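Local coordinates for protein 4-hydroxybutyrate coenzyme A transferase (Shewanella oneidensis, PDB 2OAS) that probably transfers coenzyme A between carboxylic acids such as acetate and 4-hydroxybutyrate, working as an acetyl-CoA hydrolase/transferase family enzyme, at residues N305-V310 and V316-I321. Residues are numbered along the deposited sequence; the frame is centred on the assembly and turned at random.
Sequences NSALQV and VCADSI. With COA (coenzyme A), chain C.
Val316 opens the second strand by laying CG1 on Ala307 CB, 3.6 Å away; one methyl of the branched valine packs on the small alanine CB. Cys317 follows as the pivot of a classic beta bulge. Its O accepts both Leu308 N, in the carbonyl plane at 2.9 Å, and Gln309 N, tilted 17° from that plane, while Cys317 N returns a bond to Gln309 O. Leu308 O, beside the bulge, accepts a nearly straight bond from N6A of coenzyme A at 2.6 Å, consistent with recognition of the adenine amino group. Ala318 CB meets Ala307 CA and, at 3.6 Å, the CEP methyl of coenzyme A; a lone methyl suits this place beside the cofactor. Asp319 OD2 forms a salt bridge with Arg377 of the second subunit, while Ser320 OG donates to Asp319 OD1 from above the carboxylate plane, which suits a carboxylate and a hydroxyl here. Leu308 chi2 (166°) extends CD1 toward Ser320 O and leaves CD2 facing coenzyme A CDP at 3.5 Å, so an alanine here would probably open a gap between the pantetheine methyls and the backbone of Ser320. Ile321 CD1 lies over the adenine face, 3.6 Å from C4A of coenzyme A; a branched aliphatic chain suits that flat surface. The hairpin lies between strands 363-364 and 373-375, with Gln332 of helix 332-341 against Val316 and Ala318.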
loop_
_atom_site.group_PDB
_atom_site.type_symbol
_atom_site.label_atom_id
_atom_site.label_comp_id
_atom_site.label_asym_id
_atom_site.label_seq_id
_atom_site.Cartn_x
_atom_site.Cartn_y
_atom_site.Cartn_z
ATOM N N ASN A 305 -11.389 -10.161 -1.750
ATOM C CA ASN A 305 -10.259 -11.020 -1.421
ATOM C C ASN A 305 -10.448 -11.659 -0.055
ATOM O O ASN A 305 -11.439 -11.404 0.627
ATOM C CB ASN A 305 -8.972 -10.192 -1.439
ATOM C CG ASN A 305 -8.639 -9.680 -2.826
ATOM O OD1 ASN A 305 -7.955 -10.356 -3.601
ATOM N ND2 ASN A 305 -9.143 -8.491 -3.160
ATOM N N SER A 306 -9.486 -12.474 0.352
ATOM C CA SER A 306 -9.585 -13.138 1.643
ATOM C C SER A 306 -8.391 -12.833 2.533
ATOM O O SER A 306 -7.463 -12.130 2.131
ATOM C CB SER A 306 -9.715 -14.650 1.447
ATOM O OG SER A 306 -9.981 -15.285 2.684
ATOM N N ALA A 307 -8.420 -13.365 3.743
ATOM C CA ALA A 307 -7.344 -13.139 4.696
ATOM C C ALA A 307 -7.234 -14.265 5.730
ATOM O O ALA A 307 -8.149 -15.056 5.907
ATOM C CB ALA A 307 -7.551 -11.818 5.398
ATOM N N LEU A 308 -6.103 -14.312 6.413
ATOM C CA LEU A 308 -5.864 -15.314 7.427
ATOM C C LEU A 308 -6.186 -14.785 8.821
ATOM O O LEU A 308 -6.814 -15.467 9.609
ATOM C CB LEU A 308 -4.400 -15.755 7.391
ATOM C CG LEU A 308 -3.975 -16.380 6.065
ATOM C CD1 LEU A 308 -2.462 -16.460 6.018
ATOM C CD2 LEU A 308 -4.628 -17.751 5.887
ATOM N N GLN A 309 -5.748 -13.575 9.122
ATOM C CA GLN A 309 -5.998 -12.985 10.439
ATOM C C GLN A 309 -6.172 -11.466 10.356
ATOM O O GLN A 309 -5.447 -10.773 9.633
ATOM C CB GLN A 309 -4.839 -13.326 11.381
ATOM C CG GLN A 309 -4.897 -12.694 12.772
ATOM C CD GLN A 309 -3.674 -13.061 13.637
ATOM O OE1 GLN A 309 -2.525 -12.744 13.286
ATOM N NE2 GLN A 309 -3.921 -13.733 14.760
ATOM N N VAL A 310 -7.147 -10.956 11.106
ATOM C CA VAL A 310 -7.435 -9.521 11.147
ATOM C C VAL A 310 -7.529 -9.036 12.593
ATOM O O VAL A 310 -8.195 -9.675 13.410
ATOM C CB VAL A 310 -8.772 -9.219 10.469
ATOM C CG1 VAL A 310 -8.959 -7.727 10.364
ATOM C CG2 VAL A 310 -8.828 -9.888 9.091
ATOM N N VAL A 316 -4.765 -6.248 8.206
ATOM C CA VAL A 316 -4.978 -7.520 7.543
ATOM C C VAL A 316 -3.714 -8.324 7.246
ATOM O O VAL A 316 -2.759 -7.818 6.636
ATOM C CB VAL A 316 -5.729 -7.279 6.223
ATOM C CG1 VAL A 316 -5.934 -8.592 5.461
ATOM C CG2 VAL A 316 -7.063 -6.602 6.516
ATOM N N CYS A 317 -3.725 -9.582 7.684
ATOM C CA CYS A 317 -2.619 -10.511 7.472
ATOM C C CYS A 317 -3.137 -11.603 6.571
ATOM O O CYS A 317 -4.117 -12.260 6.908
ATOM C CB CYS A 317 -2.175 -11.143 8.779
ATOM S SG CYS A 317 -1.034 -12.512 8.509
ATOM N N ALA A 318 -2.481 -11.817 5.438
ATOM C CA ALA A 318 -2.956 -12.822 4.494
ATOM C C ALA A 318 -1.876 -13.656 3.803
ATOM O O ALA A 318 -2.179 -14.441 2.896
ATOM C CB ALA A 318 -3.832 -12.140 3.447
ATOM N N ASP A 319 -0.623 -13.485 4.224
ATOM C CA ASP A 319 0.481 -14.239 3.623
ATOM C C ASP A 319 1.137 -15.220 4.611
ATOM O O ASP A 319 2.003 -16.004 4.232
ATOM C CB ASP A 319 1.537 -13.274 3.061
ATOM C CG ASP A 319 2.388 -12.628 4.145
ATOM O OD1 ASP A 319 1.842 -12.280 5.213
ATOM O OD2 ASP A 319 3.607 -12.458 3.919
ATOM N N SER A 320 0.705 -15.201 5.867
ATOM C CA SER A 320 1.324 -16.079 6.846
ATOM C C SER A 320 0.543 -16.208 8.152
ATOM O O SER A 320 -0.460 -15.530 8.353
ATOM C CB SER A 320 2.713 -15.544 7.159
ATOM O OG SER A 320 2.619 -14.169 7.491
ATOM N N ILE A 321 1.015 -17.099 9.021
ATOM C CA ILE A 321 0.410 -17.317 10.334
ATOM C C ILE A 321 1.541 -17.122 11.346
ATOM O O ILE A 321 2.263 -18.060 11.685
ATOM C CB ILE A 321 -0.181 -18.749 10.477
ATOM C CG1 ILE A 321 -1.376 -18.911 9.534
ATOM C CG2 ILE A 321 -0.639 -18.999 11.913
ATOM C CD1 ILE A 321 -1.883 -20.330 9.449
HETATM N N1A COA C . -4.734 -18.795 12.704
HETATM C C2A COA C . -4.338 -20.200 12.761
HETATM N N3A COA C . -4.691 -20.979 11.557
HETATM C C4A COA C . -5.403 -20.383 10.412
HETATM C C5A COA C . -5.776 -18.991 10.361
HETATM C C6A COA C . -5.442 -18.191 11.562
HETATM N N6A COA C . -5.779 -16.817 11.621
HETATM N N7A COA C . -6.425 -18.709 9.170
HETATM C C8A COA C . -6.427 -19.931 8.475
HETATM N N9A COA C . -5.804 -20.967 9.208
HETATM C C1B COA C . -5.623 -22.356 8.836
HETATM C C2B COA C . -6.862 -23.214 8.433
HETATM O O2B COA C . -7.189 -24.168 9.380
HETATM C C3B COA C . -6.557 -23.809 7.059
HETATM O O3B COA C . -6.678 -25.266 7.091
HETATM P P3B COA C . -6.431 -26.196 5.833
HETATM O O7A COA C . -7.258 -25.873 4.654
HETATM O O8A COA C . -4.996 -26.098 5.429
HETATM O O9A COA C . -6.666 -27.575 6.238
HETATM C C4B COA C . -5.212 -23.328 6.665
HETATM O O4B COA C . -4.683 -22.491 7.706
HETATM C C5B COA C . -5.551 -22.687 5.252
HETATM O O5B COA C . -6.453 -21.575 5.381
HETATM P P1A COA C . -7.601 -21.083 4.286
HETATM O O1A COA C . -8.558 -22.098 3.941
HETATM O O2A COA C . -8.370 -19.881 4.786
HETATM O O3A COA C . -6.705 -20.676 3.051
HETATM P P2A COA C . -7.274 -20.105 1.721
HETATM O O4A COA C . -6.903 -20.989 0.620
HETATM O O5A COA C . -8.722 -20.001 1.758
HETATM O O6A COA C . -6.890 -18.712 1.453
HETATM C CBP COA C . -5.503 -16.617 1.737
HETATM C CCP COA C . -6.816 -17.487 2.181
HETATM C CDP COA C . -4.498 -17.644 2.367
HETATM C CEP COA C . -5.427 -15.242 2.532
HETATM C CAP COA C . -5.290 -16.510 0.070
HETATM O OAP COA C . -6.466 -15.722 -0.291
HETATM C C9P COA C . -4.046 -15.722 -0.358
HETATM O O9P COA C . -3.089 -16.352 -0.782
HETATM N N8P COA C . -4.091 -14.309 -0.252
HETATM C C7P COA C . -3.127 -13.265 -0.574
HETATM C C6P COA C . -3.575 -12.159 -1.600
HETATM C C5P COA C . -3.401 -12.498 -3.023
HETATM O O5P COA C . -2.970 -11.655 -3.819
HETATM N N4P COA C . -3.754 -13.849 -3.375
HETATM C C3P COA C . -3.707 -14.566 -4.641
HETATM C C2P COA C . -4.373 -13.856 -5.879
HETATM S S1P COA C . -3.261 -13.725 -7.309
#